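Local coordinates for protein twin-arginine translocation pathway signal (Rhodoferax ferrireducens, PDB 5IM2) that probably serves as the extracytoplasmic solute-binding component of a TRAP transport system, and was found holding copurified benzoate, at residues T160-V172 against S287-Q300. Residues are numbered along the deposited sequence; the frame is centred on the assembly and turned at random.
Sequences TQVLALQVHGPGV and SGLQTSGWLGRVQQ. With BEZ (benzoic acid), chain B.
Q166 and Q299 meet amide to amide: NE2 of Q166 donates to OE1 of Q299 at 2.9 Å, nearly straight at the hydrogen (164°), with the acceptor close to the donor's amide plane and the two planes steeply turned against each other. The chain of Q166, bent at chi2, crosses L295, whose CB lies 3.7 Å from CD of Q166, and L295 CD1 also packs on A164 CB. Beyond Q166, the Q299 amide lies alongside CB of H168, its CD 3.5 Å from that atom.

Toward the helix start, two bonds tie strand to helix. N of L165 donates to OG of S292 at 3.0 Å, almost linearly (176°), while that hydroxyl, held beside its own backbone N, donates to G288 O. G288, the N-cap residue, sends its N to L163 O at 2.8 Å.

Outside the two segments, W113 NE1 bonds Q166 OE1, and E234 OE2, from another pocket residue, accepts a hydrogen bond from Q299 NE2. The H168 ring is anchored by ND1 donating in plane to G169 O at 2.7 Å, and its CD2 stands 3.9 Å from benzoate C6. The 289-300 helical segment crosses edge strand 161-167 of one mixed sheet at -39°, and H168 and Q299 line the benzoate pocket of this DctP-type, family 7 solute-binding fold.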
loop_
_atom_site.group_PDB
_atom_site.type_symbol
_atom_site.label_atom_id
_atom_site.label_comp_id
_atom_site.label_asym_id
_atom_site.label_seq_id
_atom_site.Cartn_x
_atom_site.Cartn_y
_atom_site.Cartn_z
ATOM N N THR A 160 -16.804 7.471 4.123
ATOM C CA THR A 160 -16.232 7.079 5.401
ATOM C C THR A 160 -15.549 8.282 6.025
ATOM O O THR A 160 -15.419 9.349 5.414
ATOM C CB THR A 160 -15.227 5.910 5.263
ATOM O OG1 THR A 160 -14.100 6.279 4.443
ATOM C CG2 THR A 160 -15.946 4.661 4.715
ATOM N N GLN A 161 -15.127 8.098 7.265
ATOM C CA GLN A 161 -14.245 9.038 7.945
ATOM C C GLN A 161 -12.814 8.515 7.790
ATOM O O GLN A 161 -12.429 7.528 8.419
ATOM C CB GLN A 161 -14.676 9.179 9.407
ATOM C CG GLN A 161 -13.785 10.020 10.287
ATOM C CD GLN A 161 -13.715 11.472 9.888
ATOM O OE1 GLN A 161 -12.715 12.136 10.157
ATOM N NE2 GLN A 161 -14.757 11.982 9.276
ATOM N N VAL A 162 -12.031 9.150 6.923
ATOM C CA VAL A 162 -10.661 8.699 6.708
ATOM C C VAL A 162 -9.778 9.202 7.837
ATOM O O VAL A 162 -9.687 10.410 8.108
ATOM C CB VAL A 162 -10.132 9.128 5.339
ATOM C CG1 VAL A 162 -8.651 8.742 5.151
ATOM C CG2 VAL A 162 -10.959 8.431 4.257
ATOM N N LEU A 163 -9.149 8.256 8.517
ATOM C CA LEU A 163 -8.232 8.549 9.596
ATOM C C LEU A 163 -6.797 8.720 9.129
ATOM O O LEU A 163 -6.069 9.512 9.729
ATOM C CB LEU A 163 -8.292 7.426 10.636
ATOM C CG LEU A 163 -9.682 7.037 11.126
ATOM C CD1 LEU A 163 -9.604 5.973 12.245
ATOM C CD2 LEU A 163 -10.479 8.225 11.630
ATOM N N ALA A 164 -6.367 7.995 8.092
ATOM C CA ALA A 164 -5.001 8.065 7.593
ATOM C C ALA A 164 -4.935 7.461 6.203
ATOM O O ALA A 164 -5.792 6.652 5.813
ATOM C CB ALA A 164 -4.010 7.366 8.540
ATOM N N LEU A 165 -3.899 7.891 5.465
ATOM C CA LEU A 165 -3.576 7.463 4.105
ATOM C C LEU A 165 -2.067 7.291 4.013
ATOM O O LEU A 165 -1.335 8.138 4.524
ATOM C CB LEU A 165 -4.026 8.502 3.063
ATOM C CG LEU A 165 -5.524 8.625 2.902
ATOM C CD1 LEU A 165 -5.833 10.019 2.366
ATOM C CD2 LEU A 165 -6.061 7.519 1.968
ATOM N N GLN A 166 -1.585 6.219 3.380
ATOM C CA GLN A 166 -0.146 5.962 3.372
ATOM C C GLN A 166 0.228 4.990 2.259
ATOM O O GLN A 166 -0.634 4.436 1.566
ATOM C CB GLN A 166 0.320 5.459 4.746
ATOM C CG GLN A 166 -0.540 4.354 5.352
ATOM C CD GLN A 166 0.173 3.031 5.576
ATOM O OE1 GLN A 166 -0.297 2.206 6.324
ATOM N NE2 GLN A 166 1.260 2.811 4.905
ATOM N N VAL A 167 1.534 4.890 2.035
ATOM C CA VAL A 167 2.128 3.996 1.048
ATOM C C VAL A 167 3.139 3.104 1.765
ATOM O O VAL A 167 3.506 3.358 2.917
ATOM C CB VAL A 167 2.791 4.748 -0.116
ATOM C CG1 VAL A 167 1.763 5.651 -0.786
ATOM C CG2 VAL A 167 4.026 5.520 0.382
ATOM N N HIS A 168 3.584 2.046 1.080
ATOM C CA HIS A 168 4.650 1.203 1.597
ATOM C C HIS A 168 6.014 1.543 0.960
ATOM O O HIS A 168 6.158 2.494 0.194
ATOM C CB HIS A 168 4.268 -0.291 1.484
ATOM C CG HIS A 168 4.056 -0.837 0.088
ATOM N ND1 HIS A 168 5.003 -0.757 -0.920
ATOM C CD2 HIS A 168 3.025 -1.552 -0.428
ATOM C CE1 HIS A 168 4.533 -1.353 -2.009
ATOM N NE2 HIS A 168 3.350 -1.877 -1.729
ATOM N N GLY A 169 7.059 0.781 1.358
ATOM C CA GLY A 169 8.382 0.979 0.818
ATOM C C GLY A 169 8.470 0.566 -0.645
ATOM O O GLY A 169 7.505 0.090 -1.248
ATOM N N PRO A 170 9.644 0.748 -1.237
ATOM C CA PRO A 170 9.774 0.473 -2.679
ATOM C C PRO A 170 9.440 -0.967 -3.031
ATOM O O PRO A 170 9.832 -1.912 -2.341
ATOM C CB PRO A 170 11.239 0.799 -2.970
ATOM C CG PRO A 170 11.641 1.757 -1.862
ATOM C CD PRO A 170 10.868 1.318 -0.660
ATOM N N GLY A 171 8.703 -1.141 -4.133
ATOM C CA GLY A 171 8.356 -2.479 -4.574
ATOM C C GLY A 171 9.558 -3.288 -5.040
ATOM O O GLY A 171 10.541 -2.759 -5.570
ATOM N N VAL A 172 9.484 -4.609 -4.823
ATOM C CA VAL A 172 10.550 -5.541 -5.174
ATOM C C VAL A 172 9.917 -6.684 -5.967
ATOM O O VAL A 172 8.750 -7.022 -5.760
ATOM C CB VAL A 172 11.258 -6.053 -3.880
ATOM C CG1 VAL A 172 12.274 -7.137 -4.147
ATOM C CG2 VAL A 172 11.898 -4.899 -3.115
ATOM N N SER A 287 -5.176 10.888 13.828
ATOM C CA SER A 287 -5.550 10.898 12.426
ATOM C C SER A 287 -4.790 12.012 11.739
ATOM O O SER A 287 -4.311 12.955 12.373
ATOM C CB SER A 287 -7.055 11.150 12.212
ATOM O OG SER A 287 -7.868 10.317 13.010
ATOM N N GLY A 288 -4.691 11.898 10.422
ATOM C CA GLY A 288 -4.259 13.023 9.609
ATOM C C GLY A 288 -2.843 12.921 9.100
ATOM O O GLY A 288 -2.300 11.837 8.907
ATOM N N LEU A 289 -2.236 14.081 8.887
ATOM C CA LEU A 289 -0.923 14.145 8.252
ATOM C C LEU A 289 0.136 13.383 9.042
ATOM O O LEU A 289 0.911 12.600 8.476
ATOM C CB LEU A 289 -0.526 15.618 8.107
ATOM C CG LEU A 289 0.805 15.933 7.442
ATOM C CD1 LEU A 289 0.764 15.508 5.991
ATOM C CD2 LEU A 289 1.114 17.411 7.528
ATOM N N GLN A 290 0.260 13.682 10.335
ATOM C CA GLN A 290 1.348 13.078 11.106
ATOM C C GLN A 290 1.180 11.573 11.204
ATOM O O GLN A 290 2.144 10.816 11.031
ATOM C CB GLN A 290 1.424 13.702 12.505
ATOM C CG GLN A 290 1.985 15.133 12.527
ATOM C CD GLN A 290 1.037 16.176 11.940
ATOM O OE1 GLN A 290 -0.192 16.033 11.999
ATOM N NE2 GLN A 290 1.611 17.234 11.361
ATOM N N THR A 291 -0.037 11.114 11.468
ATOM C CA THR A 291 -0.287 9.679 11.541
ATOM C C THR A 291 -0.016 9.003 10.198
ATOM O O THR A 291 0.542 7.896 10.154
ATOM C CB THR A 291 -1.726 9.440 12.010
ATOM O OG1 THR A 291 -1.863 9.909 13.355
ATOM C CG2 THR A 291 -2.065 7.983 12.011
ATOM N N SER A 292 -0.404 9.654 9.098
ATOM C CA SER A 292 -0.115 9.122 7.768
ATOM C C SER A 292 1.380 8.953 7.539
ATOM O O SER A 292 1.828 7.891 7.094
ATOM C CB SER A 292 -0.730 10.034 6.695
ATOM O OG SER A 292 -2.163 10.013 6.793
ATOM N N GLY A 293 2.178 9.983 7.837
ATOM C CA GLY A 293 3.614 9.845 7.702
ATOM C C GLY A 293 4.189 8.752 8.585
ATOM O O GLY A 293 5.079 8.018 8.168
ATOM N N TRP A 294 3.681 8.631 9.818
ATOM C CA TRP A 294 4.210 7.662 10.764
ATOM C C TRP A 294 3.936 6.236 10.290
ATOM O O TRP A 294 4.826 5.386 10.314
ATOM C CB TRP A 294 3.607 7.924 12.147
ATOM C CG TRP A 294 3.940 6.868 13.070
ATOM C CD1 TRP A 294 5.128 6.690 13.716
ATOM C CD2 TRP A 294 3.104 5.763 13.434
ATOM N NE1 TRP A 294 5.074 5.537 14.476
ATOM C CE2 TRP A 294 3.840 4.955 14.317
ATOM C CE3 TRP A 294 1.796 5.386 13.104
ATOM C CZ2 TRP A 294 3.310 3.787 14.873
ATOM C CZ3 TRP A 294 1.274 4.231 13.658
ATOM C CH2 TRP A 294 2.028 3.447 14.531
ATOM N N LEU A 295 2.737 5.977 9.791
ATOM C CA LEU A 295 2.423 4.653 9.261
ATOM C C LEU A 295 3.355 4.280 8.119
ATOM O O LEU A 295 3.864 3.152 8.057
ATOM C CB LEU A 295 0.963 4.593 8.806
ATOM C CG LEU A 295 -0.077 4.575 9.913
ATOM C CD1 LEU A 295 -1.484 4.770 9.378
ATOM C CD2 LEU A 295 -0.005 3.223 10.641
ATOM N N GLY A 296 3.533 5.185 7.151
ATOM C CA GLY A 296 4.457 4.917 6.063
ATOM C C GLY A 296 5.884 4.700 6.543
ATOM O O GLY A 296 6.576 3.800 6.074
ATOM N N ARG A 297 6.356 5.533 7.480
ATOM C CA ARG A 297 7.713 5.382 7.973
ATOM C C ARG A 297 7.922 3.980 8.559
ATOM O O ARG A 297 8.930 3.313 8.277
ATOM C CB ARG A 297 8.013 6.457 9.019
ATOM C CG ARG A 297 9.432 6.471 9.422
ATOM C CD ARG A 297 9.807 7.510 10.471
ATOM N NE ARG A 297 11.221 7.307 10.762
ATOM C CZ ARG A 297 12.228 8.059 10.327
ATOM N NH1 ARG A 297 12.024 9.168 9.614
ATOM N NH2 ARG A 297 13.466 7.709 10.655
ATOM N N VAL A 298 6.971 3.525 9.373
ATOM C CA VAL A 298 7.093 2.231 10.060
ATOM C C VAL A 298 6.998 1.085 9.061
ATOM O O VAL A 298 7.731 0.084 9.168
ATOM C CB VAL A 298 6.033 2.123 11.168
ATOM C CG1 VAL A 298 6.031 0.734 11.772
ATOM C CG2 VAL A 298 6.319 3.172 12.253
ATOM N N GLN A 299 6.128 1.214 8.055
ATOM C CA GLN A 299 6.031 0.150 7.056
ATOM C C GLN A 299 7.357 -0.007 6.311
ATOM O O GLN A 299 7.866 -1.124 6.124
ATOM C CB GLN A 299 4.891 0.403 6.089
ATOM C CG GLN A 299 4.468 -0.921 5.354
ATOM C CD GLN A 299 3.102 -0.848 4.729
ATOM O OE1 GLN A 299 2.465 0.190 4.681
ATOM N NE2 GLN A 299 2.667 -1.962 4.211
ATOM N N GLN A 300 7.955 1.102 5.906
ATOM C CA GLN A 300 9.248 1.005 5.230
ATOM C C GLN A 300 10.357 0.572 6.185
ATOM O O GLN A 300 11.334 -0.060 5.754
ATOM C CB GLN A 300 9.587 2.343 4.550
ATOM C CG GLN A 300 10.896 2.297 3.777
ATOM C CD GLN A 300 11.114 3.432 2.812
ATOM O OE1 GLN A 300 10.419 4.442 2.846
ATOM N NE2 GLN A 300 12.127 3.297 1.969
HETATM C C BEZ B . 0.235 -5.985 -1.193
HETATM O O1 BEZ B . 1.074 -5.905 -2.136
HETATM O O2 BEZ B . -0.917 -6.419 -1.431
HETATM C C1 BEZ B . 0.631 -5.596 0.200
HETATM C C2 BEZ B . -0.302 -5.672 1.230
HETATM C C3 BEZ B . 0.099 -5.335 2.524
HETATM C C4 BEZ B . 1.396 -4.912 2.758
HETATM C C5 BEZ B . 2.310 -4.815 1.727
HETATM C C6 BEZ B . 1.921 -5.163 0.429
HETATM O O HOH W 1 -10.384 11.845 12.353
HETATM O O HOH W 2 7.668 -1.294 3.135
#